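Local coordinates for glycerol-3-phosphate dehydrogenase [NAD(+)] (Dunaliella salina, PDB 6IUY), which probably interconverts dihydroxyacetone phosphate and sn-glycerol 3-phosphate with NAD(H), in a chain that also carries a haloacid dehalogenase-like phosphatase domain, at residues A[260-265]-A[335-340]; A[270-275]-A[294-299]; A[346-351]-A[438-443]. All blocks are in the same frame, centred on the assembly; numbering follows the deposited sequence.

Contact 1: residues A[260-265]-A[335-340]. With NAD (nicotinamide-adenine-dinucleotide), chain C.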
# COMPACT_ATOMS: atom_id res chain seq x y z
N THR A 260 -3.18 1.05 32.96
CA THR A 260 -4.33 0.18 33.10
C THR A 260 -4.83 -0.30 31.74
O THR A 260 -5.17 0.51 30.87
CB THR A 260 -5.46 0.90 33.86
OG1 THR A 260 -5.03 1.10 35.20
CG2 THR A 260 -6.74 0.07 33.85
N MET A 261 -4.89 -1.63 31.58
CA MET A 261 -5.52 -2.27 30.44
C MET A 261 -7.02 -2.41 30.70
O MET A 261 -7.41 -3.03 31.70
CB MET A 261 -4.88 -3.65 30.18
CG MET A 261 -5.61 -4.53 29.14
SD MET A 261 -5.50 -3.87 27.46
CE MET A 261 -7.10 -3.14 27.32
N VAL A 262 -7.85 -1.81 29.85
CA VAL A 262 -9.29 -1.95 29.96
C VAL A 262 -9.76 -3.03 28.96
O VAL A 262 -10.02 -2.73 27.78
CB VAL A 262 -10.03 -0.63 29.66
CG1 VAL A 262 -11.54 -0.82 29.73
CG2 VAL A 262 -9.57 0.46 30.62
N GLY A 263 -9.81 -4.28 29.42
CA GLY A 263 -10.28 -5.39 28.62
C GLY A 263 -9.42 -6.55 29.01
O GLY A 263 -8.34 -6.33 29.54
N SER A 264 -9.87 -7.78 28.79
CA SER A 264 -9.08 -8.93 29.20
C SER A 264 -9.27 -10.14 28.27
O SER A 264 -9.13 -11.29 28.69
CB SER A 264 -9.42 -9.33 30.64
OG SER A 264 -10.80 -9.61 30.77
N GLY A 265 -9.55 -9.88 27.00
CA GLY A 265 -9.75 -10.97 26.08
C GLY A 265 -8.43 -11.48 25.55
O GLY A 265 -7.37 -11.22 26.12
N SER A 335 -12.03 -6.69 38.82
CA SER A 335 -13.30 -6.69 38.12
C SER A 335 -14.02 -5.37 38.24
O SER A 335 -15.08 -5.20 37.64
CB SER A 335 -14.22 -7.77 38.67
OG SER A 335 -14.64 -7.41 39.97
N ASP A 336 -13.48 -4.44 39.02
CA ASP A 336 -14.15 -3.15 39.15
C ASP A 336 -13.55 -2.13 38.19
O ASP A 336 -12.37 -1.83 38.29
CB ASP A 336 -14.08 -2.61 40.58
CG ASP A 336 -15.05 -1.49 40.81
OD1 ASP A 336 -16.18 -1.76 41.26
OD2 ASP A 336 -14.71 -0.33 40.51
N LEU A 337 -14.37 -1.62 37.29
CA LEU A 337 -13.89 -0.81 36.19
C LEU A 337 -13.39 0.54 36.67
O LEU A 337 -12.34 1.01 36.22
CB LEU A 337 -15.00 -0.63 35.15
CG LEU A 337 -14.66 0.33 34.02
CD1 LEU A 337 -13.46 -0.14 33.20
CD2 LEU A 337 -15.86 0.56 33.14
N ILE A 338 -14.13 1.16 37.58
CA ILE A 338 -13.73 2.45 38.14
C ILE A 338 -12.42 2.32 38.91
O ILE A 338 -11.50 3.12 38.74
CB ILE A 338 -14.82 3.03 39.08
CG1 ILE A 338 -16.15 3.12 38.33
CG2 ILE A 338 -14.39 4.41 39.62
CD1 ILE A 338 -16.01 3.81 36.98
N GLU A 339 -12.32 1.30 39.73
CA GLU A 339 -11.13 1.14 40.53
C GLU A 339 -9.91 0.85 39.65
O GLU A 339 -8.80 1.31 39.95
CB GLU A 339 -11.33 0.04 41.57
CG GLU A 339 -10.08 -0.28 42.38
CD GLU A 339 -9.65 -1.74 42.24
OE1 GLU A 339 -10.50 -2.63 42.46
OE2 GLU A 339 -8.47 -1.98 41.90
N ALA A 340 -10.11 0.09 38.57
CA ALA A 340 -9.01 -0.24 37.66
C ALA A 340 -8.44 1.02 37.02
O ALA A 340 -7.23 1.13 36.78
CB ALA A 340 -9.50 -1.21 36.55
PA NAD C . -12.18 -11.43 22.81
O1A NAD C . -11.23 -12.46 23.30
O2A NAD C . -12.59 -11.61 21.36
O5B NAD C . -13.55 -11.45 23.69
C5B NAD C . -13.54 -11.96 25.03
C4B NAD C . -13.86 -10.82 26.03
O4B NAD C . -15.09 -10.42 25.87
C3B NAD C . -13.80 -11.36 27.46
O3B NAD C . -12.68 -11.00 28.12
C2B NAD C . -15.04 -10.75 28.14
O2B NAD C . -14.63 -10.21 29.47
C1B NAD C . -15.43 -9.84 27.33
N9A NAD C . -16.81 -9.63 27.47
C8A NAD C . -17.82 -10.51 27.30
N7A NAD C . -18.98 -9.85 27.56
C5A NAD C . -18.68 -8.57 27.91
C6A NAD C . -19.46 -7.50 28.29
N6A NAD C . -20.88 -7.48 28.41
N1A NAD C . -18.89 -6.32 28.57
C2A NAD C . -17.54 -6.19 28.49
N3A NAD C . -16.76 -7.25 28.14
C4A NAD C . -17.34 -8.43 27.85
O3 NAD C . -11.48 -10.00 23.01
PN NAD C . -10.09 -9.50 22.38
O1N NAD C . -9.36 -10.65 21.69
O2N NAD C . -9.20 -8.92 23.45
O5D NAD C . -10.44 -8.45 21.26
C5D NAD C . -10.96 -7.17 21.59
C4D NAD C . -10.59 -6.22 20.45
O4D NAD C . -9.37 -6.47 20.02
C3D NAD C . -11.52 -6.48 19.28
O3D NAD C . -11.97 -5.30 18.82
C2D NAD C . -10.63 -7.18 18.21
O2D NAD C . -11.22 -6.89 16.88
C1D NAD C . -9.45 -6.66 18.41
N1N NAD C . -8.33 -7.48 18.00
C2N NAD C . -8.27 -8.83 18.25
C3N NAD C . -7.17 -9.58 17.84
C7N NAD C . -7.15 -11.10 18.12
O7N NAD C . -6.36 -11.82 17.54
N7N NAD C . -8.08 -11.63 19.08
C4N NAD C . -6.11 -8.98 17.18
C5N NAD C . -6.15 -7.62 16.95
C6N NAD C . -7.26 -6.88 17.37
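Thr260 and Ala340 bring the two backbones closest, their CA atoms 6.5 Å apart, where the end of strand 257-262 packs against the start of the short helix 337-342; Val262 and Leu337 form the second, wider pairing. The join is one of side chain to main chain: Thr260 OG1 donates to Ala340 O over 2.7 Å. It meets the carbonyl at a C=O...OG1 angle of 155°, tilted from the carbonyl plane. With chi1 at -68°, OG1 lies beside its own backbone N and CG2 is directed anti to that N, which sets Thr260 CG2 4.1 Å from Ala340 CB. A branched, half-polar threonine thus offers one arm to a buried carbonyl and the other to a methyl small enough to sit close to the strand.

Strand 257-262 is a central strand of the Rossmann-type NAD-binding sheet, and the turn after it, Gly263 to Gly265, carries two glycines consistent with the GxGxxA pattern of Rossmann folds. Gly263 adopts backbone angles that a side chain would not tolerate, while a CB on Gly265 would collide with O3 of the NAD diphosphate.

Before that turn, Val262 CG1 meets Leu337 CD1 at 4.0 Å, the leucine coming in roughly square to the valine. Asp336 N-caps the helix: its OD2 accepts from Glu339 N through the anti lone pair, 3.0 Å away.

Contact 2: residues A[270-275]-A[294-299]. With NAD (nicotinamide-adenine-dinucleotide), chain C.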
# COMPACT_ATOMS: atom_id res chain seq x y z
N THR A 270 -2.70 -10.64 25.55
CA THR A 270 -1.35 -10.82 25.03
C THR A 270 -0.76 -9.42 24.95
O THR A 270 0.42 -9.24 25.17
CB THR A 270 -1.25 -11.62 23.67
OG1 THR A 270 -0.74 -10.78 22.62
CG2 THR A 270 -2.55 -12.29 23.28
N ALA A 271 -1.61 -8.42 24.73
CA ALA A 271 -1.15 -7.05 24.81
C ALA A 271 -0.61 -6.71 26.22
O ALA A 271 0.53 -6.21 26.37
CB ALA A 271 -2.29 -6.10 24.41
N VAL A 272 -1.40 -6.96 27.27
CA VAL A 272 -0.96 -6.63 28.63
C VAL A 272 0.32 -7.38 28.97
O VAL A 272 1.12 -6.91 29.78
CB VAL A 272 -2.03 -6.94 29.70
CG1 VAL A 272 -1.90 -8.36 30.19
CG2 VAL A 272 -1.89 -5.99 30.87
N ARG A 273 0.52 -8.54 28.36
CA ARG A 273 1.72 -9.33 28.61
C ARG A 273 2.97 -8.64 28.08
O ARG A 273 4.05 -8.69 28.70
CB ARG A 273 1.58 -10.71 27.96
CG ARG A 273 2.86 -11.53 28.01
CD ARG A 273 2.71 -12.92 27.41
NE ARG A 273 3.79 -13.79 27.89
CZ ARG A 273 4.94 -14.00 27.24
NH1 ARG A 273 5.16 -13.42 26.07
NH2 ARG A 273 5.86 -14.79 27.76
N MET A 274 2.83 -8.01 26.91
CA MET A 274 3.94 -7.27 26.29
C MET A 274 4.19 -5.97 27.04
O MET A 274 5.31 -5.61 27.32
CB MET A 274 3.65 -6.97 24.82
CG MET A 274 3.38 -8.20 23.95
SD MET A 274 3.45 -7.72 22.19
CE MET A 274 1.84 -7.00 21.91
N VAL A 275 3.10 -5.27 27.32
CA VAL A 275 3.11 -4.04 28.11
C VAL A 275 3.71 -4.26 29.50
O VAL A 275 4.53 -3.47 30.00
CB VAL A 275 1.70 -3.52 28.20
CG1 VAL A 275 1.47 -2.70 29.45
CG2 VAL A 275 1.36 -2.78 26.91
N VAL A 294 0.93 -3.41 36.25
CA VAL A 294 -0.10 -3.04 35.29
C VAL A 294 -1.43 -3.58 35.75
O VAL A 294 -1.54 -4.76 36.05
CB VAL A 294 0.19 -3.62 33.87
CG1 VAL A 294 -0.88 -3.19 32.89
CG2 VAL A 294 1.54 -3.19 33.39
N THR A 295 -2.46 -2.74 35.73
CA THR A 295 -3.75 -3.19 36.20
C THR A 295 -4.56 -3.63 34.99
O THR A 295 -4.50 -2.98 33.95
CB THR A 295 -4.45 -2.06 36.99
OG1 THR A 295 -3.66 -1.77 38.15
CG2 THR A 295 -5.80 -2.46 37.44
N MET A 296 -5.28 -4.73 35.10
CA MET A 296 -6.14 -5.15 34.01
C MET A 296 -7.56 -5.31 34.51
O MET A 296 -7.82 -6.16 35.35
CB MET A 296 -5.63 -6.46 33.39
CG MET A 296 -6.64 -7.18 32.51
SD MET A 296 -5.88 -8.47 31.48
CE MET A 296 -5.53 -9.78 32.68
N TRP A 297 -8.48 -4.51 33.97
CA TRP A 297 -9.91 -4.74 34.22
C TRP A 297 -10.40 -5.98 33.49
O TRP A 297 -10.26 -6.11 32.25
CB TRP A 297 -10.74 -3.55 33.79
CG TRP A 297 -12.24 -3.77 33.94
CD1 TRP A 297 -12.93 -3.93 35.10
CD2 TRP A 297 -13.21 -3.83 32.88
NE1 TRP A 297 -14.27 -4.08 34.84
CE2 TRP A 297 -14.47 -4.03 33.49
CE3 TRP A 297 -13.13 -3.74 31.49
CZ2 TRP A 297 -15.65 -4.13 32.74
CZ3 TRP A 297 -14.30 -3.84 30.75
CH2 TRP A 297 -15.55 -4.04 31.38
N VAL A 298 -10.97 -6.89 34.28
CA VAL A 298 -11.55 -8.13 33.79
C VAL A 298 -13.04 -8.13 34.02
O VAL A 298 -13.48 -8.26 35.16
CB VAL A 298 -10.94 -9.36 34.48
CG1 VAL A 298 -11.47 -10.65 33.85
CG2 VAL A 298 -9.42 -9.32 34.44
N HIS A 299 -13.83 -7.98 32.96
CA HIS A 299 -15.28 -8.05 33.08
C HIS A 299 -15.69 -9.34 33.77
O HIS A 299 -15.19 -10.42 33.43
CB HIS A 299 -15.93 -7.99 31.71
CG HIS A 299 -17.41 -8.15 31.73
ND1 HIS A 299 -18.04 -9.32 31.32
CD2 HIS A 299 -18.40 -7.31 32.11
CE1 HIS A 299 -19.35 -9.18 31.45
NE2 HIS A 299 -19.59 -7.96 31.92
PA NAD C . -12.18 -11.43 22.81
O1A NAD C . -11.23 -12.46 23.30
O2A NAD C . -12.59 -11.61 21.36
O5B NAD C . -13.55 -11.45 23.69
C5B NAD C . -13.54 -11.96 25.03
C4B NAD C . -13.86 -10.82 26.03
O4B NAD C . -15.09 -10.42 25.87
C3B NAD C . -13.80 -11.36 27.46
O3B NAD C . -12.68 -11.00 28.12
C2B NAD C . -15.04 -10.75 28.14
O2B NAD C . -14.63 -10.21 29.47
C1B NAD C . -15.43 -9.84 27.33
N9A NAD C . -16.81 -9.63 27.47
C8A NAD C . -17.82 -10.51 27.30
N7A NAD C . -18.98 -9.85 27.56
C5A NAD C . -18.68 -8.57 27.91
C6A NAD C . -19.46 -7.50 28.29
N6A NAD C . -20.88 -7.48 28.41
N1A NAD C . -18.89 -6.32 28.57
C2A NAD C . -17.54 -6.19 28.49
N3A NAD C . -16.76 -7.25 28.14
C4A NAD C . -17.34 -8.43 27.85
O3 NAD C . -11.48 -10.00 23.01
PN NAD C . -10.09 -9.50 22.38
O1N NAD C . -9.36 -10.65 21.69
O2N NAD C . -9.20 -8.92 23.45
O5D NAD C . -10.44 -8.45 21.26
C5D NAD C . -10.96 -7.17 21.59
C4D NAD C . -10.59 -6.22 20.45
O4D NAD C . -9.37 -6.47 20.02
C3D NAD C . -11.52 -6.48 19.28
O3D NAD C . -11.97 -5.30 18.82
C2D NAD C . -10.63 -7.18 18.21
O2D NAD C . -11.22 -6.89 16.88
C1D NAD C . -9.45 -6.66 18.41
N1N NAD C . -8.33 -7.48 18.00
C2N NAD C . -8.27 -8.83 18.25
C3N NAD C . -7.17 -9.58 17.84
C7N NAD C . -7.15 -11.10 18.12
O7N NAD C . -6.36 -11.82 17.54
N7N NAD C . -8.08 -11.63 19.08
C4N NAD C . -6.11 -8.98 17.18
C5N NAD C . -6.15 -7.62 16.95
C6N NAD C . -7.26 -6.88 17.37
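Val272 of helix 266-282 reaches the sheet with both of its methyls. Its CB points toward strand 293-297, and from there the branches part: CG2, anti to the backbone N, lies 3.6 Å from Val294 CG1, while Val272 CG1 turns to Met296 SD at 4.2 Å. Val272 and Val294 lie alongside with their branches running oppositely, and Met296 arrives nearly perpendicular to Val272, its chain extended until a bend at chi3 (74°). One turn on, Val275 CG1 packs against Val294 CG2 at 4.0 Å. Compact valines suit the helix face and the strand, since the two axes, nearly antiparallel, lie only 9.7 Å apart; the longer, flexible methionine fills in toward the cofactor end.

Beyond the strand, His299 lays one ring face over the adenine of NAD, with C6A 3.5 Å above the ring plane and over its centre. His299 ND1 sits 3.5 Å from NAD C5A, and His299 CB comes to 3.4 Å from the ribose hydroxyl O2B of NAD. Replacing His299 with an alanine would remove the imidazole, and the adenine would probably lose the flat surface covering this face and become freer to shift. Trp297 CH2 also touches the adenine, obliquely at C2A, and the backbone N of His299 lies over the centre of one indole face.

Helix 266-282 thus runs back antiparallel over the sheet, leading to the second strand of a beta-alpha-beta unit, whose C-terminal end receives the adenosine of NAD, as in Rossmann folds.

Contact 3: residues A[346-351]-A[438-443]. With NAD (nicotinamide-adenine-dinucleotide), chain C.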
# COMPACT_ATOMS: atom_id res chain seq x y z
N ALA A 346 -1.98 6.13 32.04
CA ALA A 346 -1.95 5.55 30.71
C ALA A 346 -3.05 4.51 30.57
O ALA A 346 -2.98 3.46 31.19
CB ALA A 346 -0.59 4.93 30.44
N LEU A 347 -4.08 4.82 29.79
CA LEU A 347 -5.19 3.89 29.58
C LEU A 347 -5.11 3.19 28.22
O LEU A 347 -5.09 3.86 27.19
CB LEU A 347 -6.54 4.62 29.66
CG LEU A 347 -7.12 5.08 30.99
CD1 LEU A 347 -8.48 5.74 30.75
CD2 LEU A 347 -7.27 3.87 31.91
N ILE A 348 -5.12 1.86 28.24
CA ILE A 348 -5.21 1.06 27.03
C ILE A 348 -6.64 0.52 26.91
O ILE A 348 -7.14 -0.18 27.78
CB ILE A 348 -4.18 -0.09 27.05
CG1 ILE A 348 -2.78 0.47 27.23
CG2 ILE A 348 -4.22 -0.89 25.75
CD1 ILE A 348 -1.76 -0.55 27.63
N PHE A 349 -7.32 0.89 25.83
CA PHE A 349 -8.65 0.36 25.60
C PHE A 349 -8.56 -0.82 24.61
O PHE A 349 -8.13 -0.64 23.47
CB PHE A 349 -9.59 1.46 25.10
CG PHE A 349 -9.95 2.47 26.16
CD1 PHE A 349 -10.98 2.21 27.06
CD2 PHE A 349 -9.26 3.67 26.27
CE1 PHE A 349 -11.32 3.14 28.06
CE2 PHE A 349 -9.60 4.60 27.26
CZ PHE A 349 -10.63 4.33 28.16
N CYS A 350 -8.95 -2.02 25.07
CA CYS A 350 -8.91 -3.24 24.26
C CYS A 350 -10.04 -4.20 24.63
O CYS A 350 -9.82 -5.23 25.25
CB CYS A 350 -7.57 -3.95 24.41
SG CYS A 350 -7.28 -5.23 23.14
N ALA A 351 -11.27 -3.86 24.27
CA ALA A 351 -12.41 -4.71 24.55
C ALA A 351 -13.21 -4.85 23.28
O ALA A 351 -13.17 -3.93 22.47
CB ALA A 351 -13.27 -4.11 25.68
N GLN A 438 5.24 3.81 22.24
CA GLN A 438 6.23 2.95 21.60
C GLN A 438 7.09 2.27 22.63
O GLN A 438 7.38 1.07 22.52
CB GLN A 438 7.10 3.72 20.61
CG GLN A 438 8.14 2.83 19.93
CD GLN A 438 8.94 3.56 18.85
OE1 GLN A 438 9.04 4.79 18.86
NE2 GLN A 438 9.49 2.81 17.92
N GLN A 439 7.52 3.03 23.64
CA GLN A 439 8.31 2.47 24.73
C GLN A 439 7.49 1.41 25.47
O GLN A 439 8.01 0.39 25.87
CB GLN A 439 8.81 3.56 25.69
CG GLN A 439 9.58 3.01 26.92
CD GLN A 439 10.22 4.12 27.79
OE1 GLN A 439 10.12 5.31 27.48
NE2 GLN A 439 10.88 3.71 28.87
N LEU A 440 6.19 1.63 25.61
CA LEU A 440 5.34 0.68 26.33
C LEU A 440 5.14 -0.65 25.56
O LEU A 440 5.34 -1.74 26.12
CB LEU A 440 3.99 1.32 26.63
CG LEU A 440 3.12 0.71 27.72
CD1 LEU A 440 3.90 0.57 29.02
CD2 LEU A 440 1.87 1.56 27.91
N PHE A 441 4.79 -0.55 24.28
CA PHE A 441 4.41 -1.72 23.48
C PHE A 441 5.54 -2.43 22.71
O PHE A 441 5.46 -3.64 22.47
CB PHE A 441 3.34 -1.33 22.46
CG PHE A 441 1.96 -1.23 23.04
CD1 PHE A 441 1.16 -2.36 23.14
CD2 PHE A 441 1.44 -0.01 23.44
CE1 PHE A 441 -0.12 -2.28 23.64
CE2 PHE A 441 0.16 0.09 23.96
CZ PHE A 441 -0.63 -1.04 24.06
N GLN A 442 6.57 -1.72 22.29
CA GLN A 442 7.60 -2.38 21.48
C GLN A 442 8.42 -3.40 22.26
O GLN A 442 9.05 -3.06 23.28
CB GLN A 442 8.55 -1.35 20.85
CG GLN A 442 9.61 -1.97 19.94
CD GLN A 442 10.19 -0.95 18.98
OE1 GLN A 442 9.55 -0.56 18.00
NE2 GLN A 442 11.40 -0.48 19.28
N ARG A 443 8.44 -4.63 21.76
CA ARG A 443 9.24 -5.71 22.32
C ARG A 443 10.22 -6.21 21.24
O ARG A 443 10.14 -5.78 20.09
CB ARG A 443 8.34 -6.86 22.80
CG ARG A 443 7.09 -6.40 23.57
CD ARG A 443 7.50 -5.82 24.89
NE ARG A 443 8.59 -6.61 25.46
CZ ARG A 443 9.61 -6.11 26.15
NH1 ARG A 443 9.68 -4.80 26.38
NH2 ARG A 443 10.55 -6.93 26.62
PA NAD C . -12.18 -11.43 22.81
O1A NAD C . -11.23 -12.46 23.30
O2A NAD C . -12.59 -11.61 21.36
O5B NAD C . -13.55 -11.45 23.69
C5B NAD C . -13.54 -11.96 25.03
C4B NAD C . -13.86 -10.82 26.03
O4B NAD C . -15.09 -10.42 25.87
C3B NAD C . -13.80 -11.36 27.46
O3B NAD C . -12.68 -11.00 28.12
C2B NAD C . -15.04 -10.75 28.14
O2B NAD C . -14.63 -10.21 29.47
C1B NAD C . -15.43 -9.84 27.33
N9A NAD C . -16.81 -9.63 27.47
C8A NAD C . -17.82 -10.51 27.30
N7A NAD C . -18.98 -9.85 27.56
C5A NAD C . -18.68 -8.57 27.91
C6A NAD C . -19.46 -7.50 28.29
N6A NAD C . -20.88 -7.48 28.41
N1A NAD C . -18.89 -6.32 28.57
C2A NAD C . -17.54 -6.19 28.49
N3A NAD C . -16.76 -7.25 28.14
C4A NAD C . -17.34 -8.43 27.85
O3 NAD C . -11.48 -10.00 23.01
PN NAD C . -10.09 -9.50 22.38
O1N NAD C . -9.36 -10.65 21.69
O2N NAD C . -9.20 -8.92 23.45
O5D NAD C . -10.44 -8.45 21.26
C5D NAD C . -10.96 -7.17 21.59
C4D NAD C . -10.59 -6.22 20.45
O4D NAD C . -9.37 -6.47 20.02
C3D NAD C . -11.52 -6.48 19.28
O3D NAD C . -11.97 -5.30 18.82
C2D NAD C . -10.63 -7.18 18.21
O2D NAD C . -11.22 -6.89 16.88
C1D NAD C . -9.45 -6.66 18.41
N1N NAD C . -8.33 -7.48 18.00
C2N NAD C . -8.27 -8.83 18.25
C3N NAD C . -7.17 -9.58 17.84
C7N NAD C . -7.15 -11.10 18.12
O7N NAD C . -6.36 -11.82 17.54
N7N NAD C . -8.08 -11.63 19.08
C4N NAD C . -6.11 -8.98 17.18
C5N NAD C . -6.15 -7.62 16.95
C6N NAD C . -7.26 -6.88 17.37
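Strand 346-349 lies in the middle of the Rossmann-type sheet, next to strand 257-262, and this contact packs one face of the strand against the last turn of helix 431-441. The strand belongs to the N-terminal NAD-binding part of the dehydrogenase, and its end, at Cys350 and Ala351, borders the cofactor. The nearest atoms there are Ala351 C and C5D of NAD, 3.6 Å apart, while Cys350 SG lies farther off, 4.0 Å from O4D of the same ribose.

Away from the cofactor the contact is purely apolar, and Ile348 carries the strand's side of it. Its CB points toward the helix, and chi1 of -56° puts CG1 beside the backbone N and CG2 anti to it, so that both branches head for Phe441. The ring comes from the opposite direction, with its CZ end leading. A beta-branched isoleucine suits this place because it can cover the end of an aromatic ring with several carbons at once, while the phenylalanine, whose side chain sets off at an angle to the strand, is long enough to bring its ring end nearer. Leu440, on the same turn, sets its CD2 4.2 Å from Ile348 CD1, adding a second apolar neighbour to that methyl.

Both apolar helix residues also lean on helix 266-282, Leu440 on Thr279 and Phe441 on Val275, so the three elements share one core. At the end of the helix Gln442 N bonds back to Gln438 O, and Arg443 pairs with Glu281 in a salt bridge. On the ring itself, Ile348 CG2 lies at the edge and in plane, 4.0 Å from Phe441 CZ, while Ile348 CD1 approaches the same CZ obliquely at 3.8 Å.

All three contacts reach one sheet, in which strand 257-262 lies between strands 293-297 and 346-349. Contacts 1 and 2 have centres about 8 Å apart and join through that sheet, with Met261 N 2.8 Å from Thr295 O. Contacts 1 and 3, about 14 Å apart between centres, meet on the other side of strand 257-262, where Val262 N lies 2.7 Å from Ile348 O. Helix 266-282 links contacts 2 and 3: Val275 CG2 packs 3.6 Å from Phe441 CE1. Each contact also touches NAD, contact 1 at the diphosphate and adenosine ribose, contact 2 at the adenosine and contact 3 at the nicotinamide-side ribose; bound dihydroxyacetone phosphate lies about 14 Å from the Phe441 side chain.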